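Local atomic coordinates of histidine acid phosphatase (Bifidobacterium longum subsp. infantis, PDB entry 6RXD), a protein that probably removes phosphate groups from inositol hexakisphosphate (phytate) and lower inositol phosphates, as a bacterial histidine acid phytase of the multiple inositol polyphosphate phosphatase type. Residues Asn320-Thr323 and Thr327-Phe330; Lys78-Lys83 and Phe330-Gln335; Ser11-Tyr16 and Ala315-Asn320. All coordinates share one frame; numbering follows the deposited sequence.

Interaction 1 (Asn320-Thr323 and Thr327-Phe330)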
ATOM      1  N   ASN A 320      -3.575 -17.268  -3.644  1.00 13.63           N
ATOM      2  CA  ASN A 320      -3.899 -17.973  -4.886  1.00 14.07           C
ATOM      3  C   ASN A 320      -2.833 -18.984  -5.279  1.00 16.95           C
ATOM      4  O   ASN A 320      -3.105 -19.919  -6.017  1.00 19.35           O
ATOM      5  CB  ASN A 320      -4.135 -16.998  -6.046  1.00 15.44           C
ATOM      6  CG  ASN A 320      -5.359 -16.134  -5.843  1.00 20.04           C
ATOM      7  OD1 ASN A 320      -5.784 -15.894  -4.716  1.00 23.64           O
ATOM      8  ND2 ASN A 320      -5.941 -15.667  -6.945  1.00 22.18           N
ATOM      9  N   GLU A 321      -1.614 -18.773  -4.803  1.00 13.62           N
ATOM     10  CA  GLU A 321      -0.502 -19.653  -5.102  1.00 16.19           C
ATOM     11  C   GLU A 321      -0.374 -20.732  -4.041  1.00 14.83           C
ATOM     12  O   GLU A 321       0.476 -21.609  -4.143  1.00 15.12           O
ATOM     13  CB  GLU A 321       0.801 -18.837  -5.168  1.00 15.94           C
ATOM     14  CG  GLU A 321       0.886 -17.877  -6.366  1.00 22.27           C
ATOM     15  CD  GLU A 321       0.060 -16.615  -6.195  1.00 21.06           C
ATOM     16  OE1 GLU A 321      -0.145 -16.174  -5.046  1.00 16.80           O
ATOM     17  OE2 GLU A 321      -0.390 -16.055  -7.216  1.00 21.85           O
ATOM     18  N   ASN A 322      -1.201 -20.652  -3.005  1.00 14.75           N
ATOM     19  CA  ASN A 322      -1.128 -21.614  -1.910  1.00 13.61           C
ATOM     20  C   ASN A 322      -2.007 -22.792  -2.276  1.00 16.31           C
ATOM     21  O   ASN A 322      -3.167 -22.869  -1.871  1.00 18.54           O
ATOM     22  CB  ASN A 322      -1.609 -20.954  -0.614  1.00 13.36           C
ATOM     23  CG  ASN A 322      -1.383 -21.814   0.605  1.00 18.25           C
ATOM     24  OD1 ASN A 322      -1.090 -23.011   0.501  1.00 18.54           O
ATOM     25  ND2 ASN A 322      -1.542 -21.211   1.778  1.00 23.42           N
ATOM     26  N   THR A 323      -1.449 -23.705  -3.060  1.00 15.88           N
ATOM     27  CA  THR A 323      -2.288 -24.646  -3.787  1.00 18.22           C
ATOM     28  C   THR A 323      -1.486 -25.802  -4.351  1.00 20.28           C
ATOM     29  O   THR A 323      -0.289 -25.676  -4.637  1.00 19.64           O
ATOM     30  CB  THR A 323      -3.007 -23.917  -4.947  1.00 21.94           C
ATOM     31  OG1 THR A 323      -3.952 -24.799  -5.560  1.00 25.66           O
ATOM     32  CG2 THR A 323      -1.995 -23.461  -5.994  1.00 20.69           C
ATOM     33  N   THR A 327       1.813 -25.956  -1.473  1.00 19.31           N
ATOM     34  CA  THR A 327       1.033 -25.392  -0.382  1.00 13.75           C
ATOM     35  C   THR A 327       1.927 -24.979   0.785  1.00 16.31           C
ATOM     36  O   THR A 327       3.061 -25.442   0.925  1.00 15.86           O
ATOM     37  CB  THR A 327      -0.053 -26.357   0.118  1.00 18.34           C
ATOM     38  OG1 THR A 327       0.565 -27.522   0.678  1.00 21.85           O
ATOM     39  CG2 THR A 327      -0.966 -26.769  -1.029  1.00 19.07           C
ATOM     40  N   PHE A 328       1.411 -24.078   1.607  1.00 14.89           N
ATOM     41  CA  PHE A 328       2.113 -23.654   2.810  1.00 13.33           C
ATOM     42  C   PHE A 328       1.055 -23.244   3.830  1.00 13.18           C
ATOM     43  O   PHE A 328      -0.049 -22.842   3.460  1.00 17.07           O
ATOM     44  CB  PHE A 328       3.119 -22.518   2.520  1.00 12.41           C
ATOM     45  CG  PHE A 328       2.655 -21.540   1.459  1.00 12.04           C
ATOM     46  CD1 PHE A 328       1.997 -20.365   1.811  1.00 13.30           C
ATOM     47  CD2 PHE A 328       2.882 -21.802   0.107  1.00 11.57           C
ATOM     48  CE1 PHE A 328       1.556 -19.475   0.829  1.00 15.06           C
ATOM     49  CE2 PHE A 328       2.458 -20.917  -0.878  1.00 13.43           C
ATOM     50  CZ  PHE A 328       1.792 -19.752  -0.523  1.00 13.14           C
ATOM     51  N   ALA A 329       1.388 -23.361   5.113  1.00 14.06           N
ATOM     52  CA  ALA A 329       0.417 -23.117   6.168  1.00 14.36           C
ATOM     53  C   ALA A 329       1.064 -22.402   7.349  1.00 17.65           C
ATOM     54  O   ALA A 329       1.119 -22.928   8.466  1.00 17.56           O
ATOM     55  CB  ALA A 329      -0.215 -24.437   6.616  1.00 19.99           C
ATOM     56  N   PHE A 330       1.564 -21.196   7.095  1.00 15.90           N
ATOM     57  CA  PHE A 330       2.231 -20.424   8.140  1.00 13.14           C
ATOM     58  C   PHE A 330       1.259 -19.928   9.201  1.00 17.38           C
ATOM     59  O   PHE A 330       1.664 -19.636  10.339  1.00 15.98           O
ATOM     60  CB  PHE A 330       3.023 -19.266   7.533  1.00 13.85           C
ATOM     61  CG  PHE A 330       4.237 -19.708   6.766  1.00 13.56           C
ATOM     62  CD1 PHE A 330       5.398 -20.071   7.435  1.00 14.01           C
ATOM     63  CD2 PHE A 330       4.223 -19.772   5.378  1.00 12.85           C
ATOM     64  CE1 PHE A 330       6.524 -20.494   6.744  1.00 15.63           C
ATOM     65  CE2 PHE A 330       5.353 -20.192   4.676  1.00 12.89           C
ATOM     66  CZ  PHE A 330       6.499 -20.561   5.358  1.00 12.62           C
TER
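Asn322 uses both OD1 and ND2 of its amide on the backbone of Phe328, gripping one residue with an acceptor and a donor. Phe328 N gives its hydrogen to Asn322 OD1 at 2.9 Å in a nearly straight bond, although the donor stands well above the carbonyl plane and not on a lone pair. The return bond, Asn322 ND2 to Phe328 O at 2.8 Å, is more bent (137°), the acceptor also lying somewhat out of the amide plane. The amide crosses to Phe328 because chi1 of Asn322 (-172°) swings CG to the side opposite the backbone N.

The same amide lies over one face of the Phe328 ring. The two planes are only 15° apart, with Asn322 CG 3.7 Å above the ring and over its centre, a stacked arrangement. Asn322 CB adds a CH-pi contact over that face, 3.6 Å from Phe328 CZ. Phe328 can turn its ring back under the amide because CG sits between its own backbone N and carbonyl carbon. Nearer the turn, Thr327 CG2 packs 3.5 Å from Thr323 C.

This closes a short turn within the loop between helices 301-317 and 339-357, with Asn322 at the centre of an inverse gamma turn. The three residues enclosed include the zinc ligand His326. Beyond the amide, the Phe328 ring touches Ala91 of helix 75-95 and Ala315 of helix 301-317.

With an alanine here, Phe328 N and O would probably lose these two partners, and the ring the amide stacked on it. Two bonds and a stack on a single amide imply that its rotation is fixed and that the turn is closed by side chain to backbone rather than by strand pairing.

Interaction 2 (Lys78-Lys83 and Phe330-Gln335)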
ATOM      1  N   LYS A  78       9.579 -30.731  12.396  1.00 14.68           N
ATOM      2  CA  LYS A  78      10.647 -30.516  11.421  1.00 11.36           C
ATOM      3  C   LYS A  78      10.088 -30.604  10.014  1.00 15.26           C
ATOM      4  O   LYS A  78      10.260 -29.696   9.201  1.00 15.51           O
ATOM      5  CB  LYS A  78      11.718 -31.601  11.565  1.00 13.31           C
ATOM      6  CG  LYS A  78      12.871 -31.477  10.577  1.00 17.77           C
ATOM      7  CD  LYS A  78      13.667 -32.773  10.432  1.00 28.04           C
ATOM      8  CE  LYS A  78      13.918 -33.443  11.764  1.00 37.73           C
ATOM      9  NZ  LYS A  78      14.900 -34.567  11.651  1.00 35.48           N
ATOM     10  N   ALA A  79       9.426 -31.720   9.717  1.00 14.92           N
ATOM     11  CA  ALA A  79       8.904 -31.926   8.371  1.00 15.70           C
ATOM     12  C   ALA A  79       7.934 -30.831   7.953  1.00 17.50           C
ATOM     13  O   ALA A  79       7.948 -30.387   6.807  1.00 16.05           O
ATOM     14  CB  ALA A  79       8.244 -33.311   8.260  1.00 16.81           C
ATOM     15  N   GLU A  80       7.092 -30.396   8.884  1.00 14.22           N
ATOM     16  CA  GLU A  80       6.087 -29.388   8.551  0.66 17.17           C
ATOM     17  C   GLU A  80       6.728 -28.029   8.292  1.00 14.13           C
ATOM     18  O   GLU A  80       6.331 -27.328   7.345  1.00 13.21           O
ATOM     19  CB  GLU A  80       4.995 -29.284   9.626  0.66 16.01           C
ATOM     20  CG  GLU A  80       3.958 -28.190   9.372  0.66 19.08           C
ATOM     21  CD  GLU A  80       2.972 -28.534   8.264  0.66 18.39           C
ATOM     22  OE1 GLU A  80       3.004 -29.673   7.745  0.66 26.54           O
ATOM     23  OE2 GLU A  80       2.148 -27.663   7.915  0.66 20.67           O
ATOM     24  N   PHE A  81       7.727 -27.671   9.086  1.00 14.43           N
ATOM     25  CA  PHE A  81       8.418 -26.393   8.916  1.00 12.75           C
ATOM     26  C   PHE A  81       9.125 -26.349   7.558  1.00 13.56           C
ATOM     27  O   PHE A  81       8.990 -25.384   6.805  1.00 13.16           O
ATOM     28  CB  PHE A  81       9.409 -26.194  10.062  1.00 12.27           C
ATOM     29  CG  PHE A  81       9.993 -24.809  10.138  1.00 10.60           C
ATOM     30  CD1 PHE A  81       9.211 -23.728  10.515  1.00 16.38           C
ATOM     31  CD2 PHE A  81      11.328 -24.600   9.851  1.00 13.38           C
ATOM     32  CE1 PHE A  81       9.761 -22.453  10.583  1.00 17.77           C
ATOM     33  CE2 PHE A  81      11.888 -23.335   9.932  1.00 14.93           C
ATOM     34  CZ  PHE A  81      11.107 -22.266  10.298  1.00 13.17           C
ATOM     35  N   VAL A  82       9.856 -27.410   7.220  1.00 13.49           N
ATOM     36  CA  VAL A  82      10.564 -27.475   5.945  0.72 16.30           C
ATOM     37  C   VAL A  82       9.578 -27.480   4.766  1.00 14.46           C
ATOM     38  O   VAL A  82       9.828 -26.881   3.721  1.00 15.37           O
ATOM     39  CB  VAL A  82      11.509 -28.705   5.893  0.72 16.37           C
ATOM     40  CG1 VAL A  82      12.194 -28.815   4.532  0.72 14.33           C
ATOM     41  CG2 VAL A  82      12.550 -28.624   7.006  0.72 15.64           C
ATOM     42  N   LYS A  83       8.436 -28.148   4.940  1.00 13.35           N
ATOM     43  CA  LYS A  83       7.409 -28.166   3.884  1.00 14.15           C
ATOM     44  C   LYS A  83       6.849 -26.765   3.628  1.00 14.64           C
ATOM     45  O   LYS A  83       6.620 -26.367   2.479  1.00 14.89           O
ATOM     46  CB  LYS A  83       6.256 -29.107   4.252  1.00 15.30           C
ATOM     47  CG  LYS A  83       5.146 -29.155   3.200  1.00 19.82           C
ATOM     48  CD  LYS A  83       3.983 -30.071   3.615  1.00 21.94           C
ATOM     49  CE  LYS A  83       2.871 -30.026   2.564  1.00 28.82           C
ATOM     50  NZ  LYS A  83       1.689 -30.843   2.951  0.55 30.63           N
ATOM     51  N   PHE A 330       1.564 -21.196   7.095  1.00 15.90           N
ATOM     52  CA  PHE A 330       2.231 -20.424   8.140  1.00 13.14           C
ATOM     53  C   PHE A 330       1.259 -19.928   9.201  1.00 17.38           C
ATOM     54  O   PHE A 330       1.664 -19.636  10.339  1.00 15.98           O
ATOM     55  CB  PHE A 330       3.023 -19.266   7.533  1.00 13.85           C
ATOM     56  CG  PHE A 330       4.237 -19.708   6.766  1.00 13.56           C
ATOM     57  CD1 PHE A 330       5.398 -20.071   7.435  1.00 14.01           C
ATOM     58  CD2 PHE A 330       4.223 -19.772   5.378  1.00 12.85           C
ATOM     59  CE1 PHE A 330       6.524 -20.494   6.744  1.00 15.63           C
ATOM     60  CE2 PHE A 330       5.353 -20.192   4.676  1.00 12.89           C
ATOM     61  CZ  PHE A 330       6.499 -20.561   5.358  1.00 12.62           C
ATOM     62  N   ASP A 331      -0.025 -19.858   8.852  1.00 16.64           N
ATOM     63  CA  ASP A 331      -1.014 -19.426   9.830  1.00 19.87           C
ATOM     64  C   ASP A 331      -1.087 -20.354  11.042  1.00 15.90           C
ATOM     65  O   ASP A 331      -1.497 -19.923  12.117  1.00 18.34           O
ATOM     66  CB  ASP A 331      -2.395 -19.223   9.192  1.00 23.52           C
ATOM     67  CG  ASP A 331      -2.896 -20.447   8.476  1.00 38.61           C
ATOM     68  OD1 ASP A 331      -2.063 -21.213   7.944  1.00 37.34           O
ATOM     69  OD2 ASP A 331      -4.131 -20.636   8.435  1.00 49.14           O
ATOM     70  N   GLN A 332      -0.652 -21.607  10.887  1.00 15.40           N
ATOM     71  CA  GLN A 332      -0.688 -22.547  12.001  0.59 17.34           C
ATOM     72  C   GLN A 332       0.220 -22.144  13.159  1.00 15.09           C
ATOM     73  O   GLN A 332       0.035 -22.627  14.277  1.00 17.49           O
ATOM     74  CB  GLN A 332      -0.271 -23.938  11.550  0.59 16.88           C
ATOM     75  CG  GLN A 332       1.227 -24.044  11.372  0.59 20.42           C
ATOM     76  CD  GLN A 332       1.644 -25.390  10.873  0.59 24.58           C
ATOM     77  OE1 GLN A 332       1.839 -26.315  11.660  0.59 18.93           O
ATOM     78  NE2 GLN A 332       1.784 -25.517   9.557  0.59 14.85           N
ATOM     79  N   TYR A 333       1.192 -21.267  12.902  1.00 14.35           N
ATOM     80  CA  TYR A 333       2.107 -20.828  13.952  1.00 15.00           C
ATOM     81  C   TYR A 333       1.590 -19.592  14.660  1.00 16.09           C
ATOM     82  O   TYR A 333       2.219 -19.102  15.600  1.00 14.00           O
ATOM     83  CB  TYR A 333       3.496 -20.508  13.379  1.00 12.22           C
ATOM     84  CG  TYR A 333       4.125 -21.657  12.620  1.00 11.80           C
ATOM     85  CD1 TYR A 333       4.383 -22.873  13.249  1.00 12.55           C
ATOM     86  CD2 TYR A 333       4.489 -21.514  11.285  1.00 14.09           C
ATOM     87  CE1 TYR A 333       4.962 -23.926  12.559  1.00 14.45           C
ATOM     88  CE2 TYR A 333       5.080 -22.561  10.587  1.00 19.42           C
ATOM     89  CZ  TYR A 333       5.302 -23.761  11.228  1.00 15.80           C
ATOM     90  OH  TYR A 333       5.884 -24.815  10.550  1.00 15.78           O
ATOM     91  N   PHE A 334       0.440 -19.090  14.217  1.00 12.32           N
ATOM     92  CA  PHE A 334      -0.083 -17.840  14.774  1.00 13.80           C
ATOM     93  C   PHE A 334      -1.523 -17.976  15.271  1.00 19.46           C
ATOM     94  O   PHE A 334      -2.327 -17.056  15.123  1.00 21.80           O
ATOM     95  CB  PHE A 334       0.032 -16.723  13.736  1.00 14.90           C
ATOM     96  CG  PHE A 334       1.459 -16.349  13.412  1.00 18.54           C
ATOM     97  CD1 PHE A 334       2.118 -15.387  14.162  1.00 19.66           C
ATOM     98  CD2 PHE A 334       2.148 -16.979  12.377  1.00 16.16           C
ATOM     99  CE1 PHE A 334       3.433 -15.032  13.874  1.00 17.70           C
ATOM    100  CE2 PHE A 334       3.474 -16.640  12.091  1.00 17.09           C
ATOM    101  CZ  PHE A 334       4.110 -15.659  12.841  1.00 17.42           C
ATOM    102  N   GLN A 335      -1.818 -19.123  15.875  1.00 18.31           N
ATOM    103  CA  GLN A 335      -3.161 -19.454  16.364  1.00 21.51           C
ATOM    104  C   GLN A 335      -3.245 -19.261  17.873  1.00 27.14           C
ATOM    105  O   GLN A 335      -2.237 -19.355  18.569  1.00 19.10           O
ATOM    106  CB  GLN A 335      -3.499 -20.906  16.030  1.00 22.46           C
ATOM    107  CG  GLN A 335      -3.535 -21.218  14.541  1.00 30.67           C
ATOM    108  CD  GLN A 335      -4.616 -20.448  13.819  1.00 39.56           C
ATOM    109  OE1 GLN A 335      -5.803 -20.599  14.117  1.00 44.45           O
ATOM    110  NE2 GLN A 335      -4.215 -19.607  12.873  1.00 39.06           N
TER
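A short 3-10 turn, entered from the loop after helix 301-317, rests here against helix 75-95, joining two parts of the helical region of this histidine phosphatase. The polar half is a single bond, made by one of the two conformers modelled for each side chain: Gln332 NE2 donates to Glu80 OE2 at 2.7 Å, with an N-H...O angle of 156°. The acceptor lies in the amide plane of Gln332, and the carboxylate offers its anti lone pair, the one turned away from OE1. The two side chains approach from opposite directions, their flat ends 49° apart. The bend of Glu80 at chi2 (74°) swings the carboxylate round to the amide nitrogen; Glu80 CG, placed by chi1, lies 3.6 Å from Gln332 OE1.

The aromatic half is set by Tyr333, whose ring has Gln332 CG over one face. Its OH reaches the edge of the Phe81 ring, 3.5 Å from Phe81 CD1, while the two side chains cross at about a right angle. That hydroxyl is hydrogen-bonded to Asn84 ND2, and Phe81 meets Phe249 edge-to-face.

Gln332 NE2 also bonds to Ala329 O, so in this conformer one amide nitrogen ties the helix carboxylate to backbone just before the turn, and the anionic acceptor probably strengthens its hold.

Interaction 3 (Ser11-Tyr16 and Ala315-Asn320); sequences SSKQPY and AADMHN
Polar atoms meet first between Lys13 and Asp317. Lys13 O and Asp317 OD2 are 2.6 Å apart, an unusually close approach of two oxygens. Asp317 CG is anti to its carbonyl carbon (chi1 -68°), which lets a carboxyl group that starts out alongside the N-terminal segment extend to it. Lys13 NZ and Asp317 OD1 are 6.1 Å apart, so the charged ends are not in contact.

Across the contact, aliphatic atoms of Lys13 and Pro15 also touch the carboxyl group. Lys13 CG lies 3.4 Å from Asp317 OD1, the two side chains crossing at about a right angle; from there the lysine, bent at chi2, leads away and packs on Ile313 and Ile314. Pro15 CG approaches the other oxygen, Asp317 OD2, at 3.7 Å.

In the fold, the contact sets the loop before helix 21-24 against the C-terminal end of helix 301-317. The loop contains a short 3-10 turn at Ser12 and Lys13. Ser12 O accepts from NH1 of Arg44, which probably belongs to the RHG active-site motif of the family, and Asp317 packs on Ser47 just after that motif, so the contact lies beside it.

Apolar packing is slight: Pro15 CG stands 4.1 Å from Ala316 CB. Within the loop, Gln14 NE2 donates to Pro15 O at 2.9 Å, on a lone pair in the carbonyl plane.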
ATOM      1  N   SER A  11      -0.757  -6.379   9.180  1.00 11.29           N
ATOM      2  CA  SER A  11      -0.128  -5.076   8.975  1.00 11.53           C
ATOM      3  C   SER A  11      -0.430  -4.596   7.552  1.00 10.09           C
ATOM      4  O   SER A  11      -1.487  -4.897   7.018  1.00 10.86           O
ATOM      5  CB  SER A  11       1.383  -5.160   9.258  1.00 12.46           C
ATOM      6  OG  SER A  11       2.062  -3.920   9.030  1.00 15.26           O
ATOM      7  N   SER A  12       0.480  -3.864   6.926  1.00  9.58           N
ATOM      8  CA  SER A  12       0.202  -3.339   5.581  1.00 11.05           C
ATOM      9  C   SER A  12       0.247  -4.412   4.473  1.00 14.70           C
ATOM     10  O   SER A  12       0.152  -4.092   3.293  1.00 12.76           O
ATOM     11  CB  SER A  12       1.141  -2.181   5.245  1.00 14.56           C
ATOM     12  OG  SER A  12       2.467  -2.654   5.156  1.00 15.37           O
ATOM     13  N   LYS A  13       0.380  -5.679   4.858  1.00 12.17           N
ATOM     14  CA  LYS A  13       0.209  -6.785   3.909  1.00  9.80           C
ATOM     15  C   LYS A  13      -1.230  -7.277   3.905  1.00 11.49           C
ATOM     16  O   LYS A  13      -1.552  -8.235   3.222  1.00 11.78           O
ATOM     17  CB  LYS A  13       1.141  -7.959   4.251  1.00 13.76           C
ATOM     18  CG  LYS A  13       2.477  -7.966   3.532  1.00 23.59           C
ATOM     19  CD  LYS A  13       3.267  -6.700   3.727  1.00 24.58           C
ATOM     20  CE  LYS A  13       4.672  -6.869   3.137  1.00 26.72           C
ATOM     21  NZ  LYS A  13       5.324  -5.573   2.851  1.00 28.79           N
ATOM     22  N   GLN A  14      -2.105  -6.623   4.661  1.00 11.36           N
ATOM     23  CA  GLN A  14      -3.517  -6.991   4.663  1.00 11.26           C
ATOM     24  C   GLN A  14      -4.075  -7.082   3.235  1.00 11.46           C
ATOM     25  O   GLN A  14      -4.004  -6.116   2.462  1.00 11.51           O
ATOM     26  CB  GLN A  14      -4.304  -5.929   5.442  1.00 10.94           C
ATOM     27  CG  GLN A  14      -5.815  -6.038   5.302  1.00 12.16           C
ATOM     28  CD  GLN A  14      -6.355  -7.313   5.883  1.00 14.28           C
ATOM     29  OE1 GLN A  14      -6.054  -7.659   7.035  1.00 16.33           O
ATOM     30  NE2 GLN A  14      -7.169  -8.027   5.102  1.00 14.13           N
ATOM     31  N   PRO A  15      -4.628  -8.247   2.860  1.00 10.22           N
ATOM     32  CA  PRO A  15      -5.234  -8.265   1.524  1.00  9.39           C
ATOM     33  C   PRO A  15      -6.445  -7.326   1.421  1.00 11.16           C
ATOM     34  O   PRO A  15      -7.220  -7.171   2.378  1.00 13.79           O
ATOM     35  CB  PRO A  15      -5.676  -9.723   1.370  1.00 11.60           C
ATOM     36  CG  PRO A  15      -4.687 -10.491   2.238  1.00 10.23           C
ATOM     37  CD  PRO A  15      -4.520  -9.597   3.441  1.00 11.54           C
ATOM     38  N   TYR A  16      -6.597  -6.687   0.266  1.00 11.76           N
ATOM     39  CA  TYR A  16      -7.723  -5.787   0.051  1.00 11.04           C
ATOM     40  C   TYR A  16      -9.040  -6.474   0.345  1.00 11.86           C
ATOM     41  O   TYR A  16      -9.255  -7.623  -0.058  1.00 13.10           O
ATOM     42  CB  TYR A  16      -7.736  -5.320  -1.400  1.00  8.97           C
ATOM     43  CG  TYR A  16      -8.692  -4.184  -1.655  1.00  9.90           C
ATOM     44  CD1 TYR A  16      -8.457  -2.936  -1.112  1.00 10.30           C
ATOM     45  CD2 TYR A  16      -9.816  -4.360  -2.454  1.00 13.22           C
ATOM     46  CE1 TYR A  16      -9.325  -1.870  -1.353  1.00 12.22           C
ATOM     47  CE2 TYR A  16     -10.683  -3.311  -2.708  1.00 14.39           C
ATOM     48  CZ  TYR A  16     -10.434  -2.070  -2.157  1.00 13.77           C
ATOM     49  OH  TYR A  16     -11.306  -1.031  -2.414  1.00 13.11           O
ATOM     50  N   ALA A 315       2.321 -14.842   2.919  1.00 11.65           N
ATOM     51  CA  ALA A 315       1.529 -16.030   2.590  1.00 13.15           C
ATOM     52  C   ALA A 315       0.075 -15.657   2.355  1.00 17.43           C
ATOM     53  O   ALA A 315      -0.573 -16.212   1.468  1.00 14.68           O
ATOM     54  CB  ALA A 315       1.624 -17.060   3.688  1.00 13.80           C
ATOM     55  N   ALA A 316      -0.444 -14.718   3.142  1.00 12.92           N
ATOM     56  CA  ALA A 316      -1.826 -14.267   2.948  1.00 12.28           C
ATOM     57  C   ALA A 316      -1.996 -13.615   1.580  1.00 13.37           C
ATOM     58  O   ALA A 316      -3.044 -13.745   0.941  1.00 15.77           O
ATOM     59  CB  ALA A 316      -2.236 -13.299   4.048  1.00 13.55           C
ATOM     60  N   ASP A 317      -0.971 -12.886   1.148  1.00 10.98           N
ATOM     61  CA  ASP A 317      -0.993 -12.203  -0.144  1.00 10.79           C
ATOM     62  C   ASP A 317      -0.828 -13.197  -1.271  1.00 11.35           C
ATOM     63  O   ASP A 317      -1.209 -12.918  -2.411  1.00 13.61           O
ATOM     64  CB  ASP A 317       0.135 -11.167  -0.204  1.00 11.14           C
ATOM     65  CG  ASP A 317      -0.091 -10.014   0.743  1.00 14.00           C
ATOM     66  OD1 ASP A 317       0.784  -9.130   0.813  1.00 12.26           O
ATOM     67  OD2 ASP A 317      -1.160  -9.988   1.400  1.00 15.29           O
ATOM     68  N   MET A 318      -0.261 -14.359  -0.948  1.00 10.74           N
ATOM     69  CA  MET A 318      -0.027 -15.406  -1.940  1.00 10.83           C
ATOM     70  C   MET A 318      -1.064 -16.516  -1.839  1.00 12.87           C
ATOM     71  O   MET A 318      -0.796 -17.676  -2.178  1.00 14.51           O
ATOM     72  CB  MET A 318       1.385 -15.989  -1.806  1.00 11.62           C
ATOM     73  CG  MET A 318       2.471 -14.926  -1.923  1.00 14.71           C
ATOM     74  SD  MET A 318       4.119 -15.649  -2.097  1.00 17.51           S
ATOM     75  CE  MET A 318       4.036 -16.274  -3.778  1.00 22.19           C
ATOM     76  N   HIS A 319      -2.250 -16.158  -1.367  1.00 12.43           N
ATOM     77  CA  HIS A 319      -3.331 -17.125  -1.217  1.00 13.00           C
ATOM     78  C   HIS A 319      -3.587 -17.930  -2.489  1.00 14.07           C
ATOM     79  O   HIS A 319      -3.799 -19.144  -2.430  1.00 14.61           O
ATOM     80  CB  HIS A 319      -4.605 -16.395  -0.786  1.00 15.17           C
ATOM     81  CG  HIS A 319      -5.776 -17.302  -0.585  1.00 24.32           C
ATOM     82  ND1 HIS A 319      -6.641 -17.632  -1.606  1.00 33.32           N
ATOM     83  CD2 HIS A 319      -6.220 -17.956   0.515  1.00 34.46           C
ATOM     84  CE1 HIS A 319      -7.570 -18.449  -1.142  1.00 27.00           C
ATOM     85  NE2 HIS A 319      -7.337 -18.662   0.142  1.00 32.15           N
ATOM     86  N   ASN A 320      -3.575 -17.268  -3.644  1.00 13.63           N
ATOM     87  CA  ASN A 320      -3.899 -17.973  -4.886  1.00 14.07           C
ATOM     88  C   ASN A 320      -2.833 -18.984  -5.279  1.00 16.95           C
ATOM     89  O   ASN A 320      -3.105 -19.919  -6.017  1.00 19.35           O
ATOM     90  CB  ASN A 320      -4.135 -16.998  -6.046  1.00 15.44           C
ATOM     91  CG  ASN A 320      -5.359 -16.134  -5.843  1.00 20.04           C
ATOM     92  OD1 ASN A 320      -5.784 -15.894  -4.716  1.00 23.64           O
ATOM     93  ND2 ASN A 320      -5.941 -15.667  -6.945  1.00 22.18           N
TER

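Each contact has at least one segment on the run from the end of helix 301-317 into the 3-10 turn that starts at Phe330. Interactions 1 and 3 share Asn320, their centres 12 Å apart, and Phe328 joins them: its CZ is 3.7 Å from Met318 O and its CE1 is 3.7 Å from Ala315 CB. Interactions 1 and 2 share Phe330, with centres 11 Å apart. Interactions 2 and 3, 17 Å apart between centres, meet through Phe330 CD2 and Ala315 CB at 4.1 Å. The bound zinc of Glu94 and His326 lies about 6 Å from the Thr323 side chain of interaction 1, whereas interaction 3 adjoins Arg44 of the probable active-site motif.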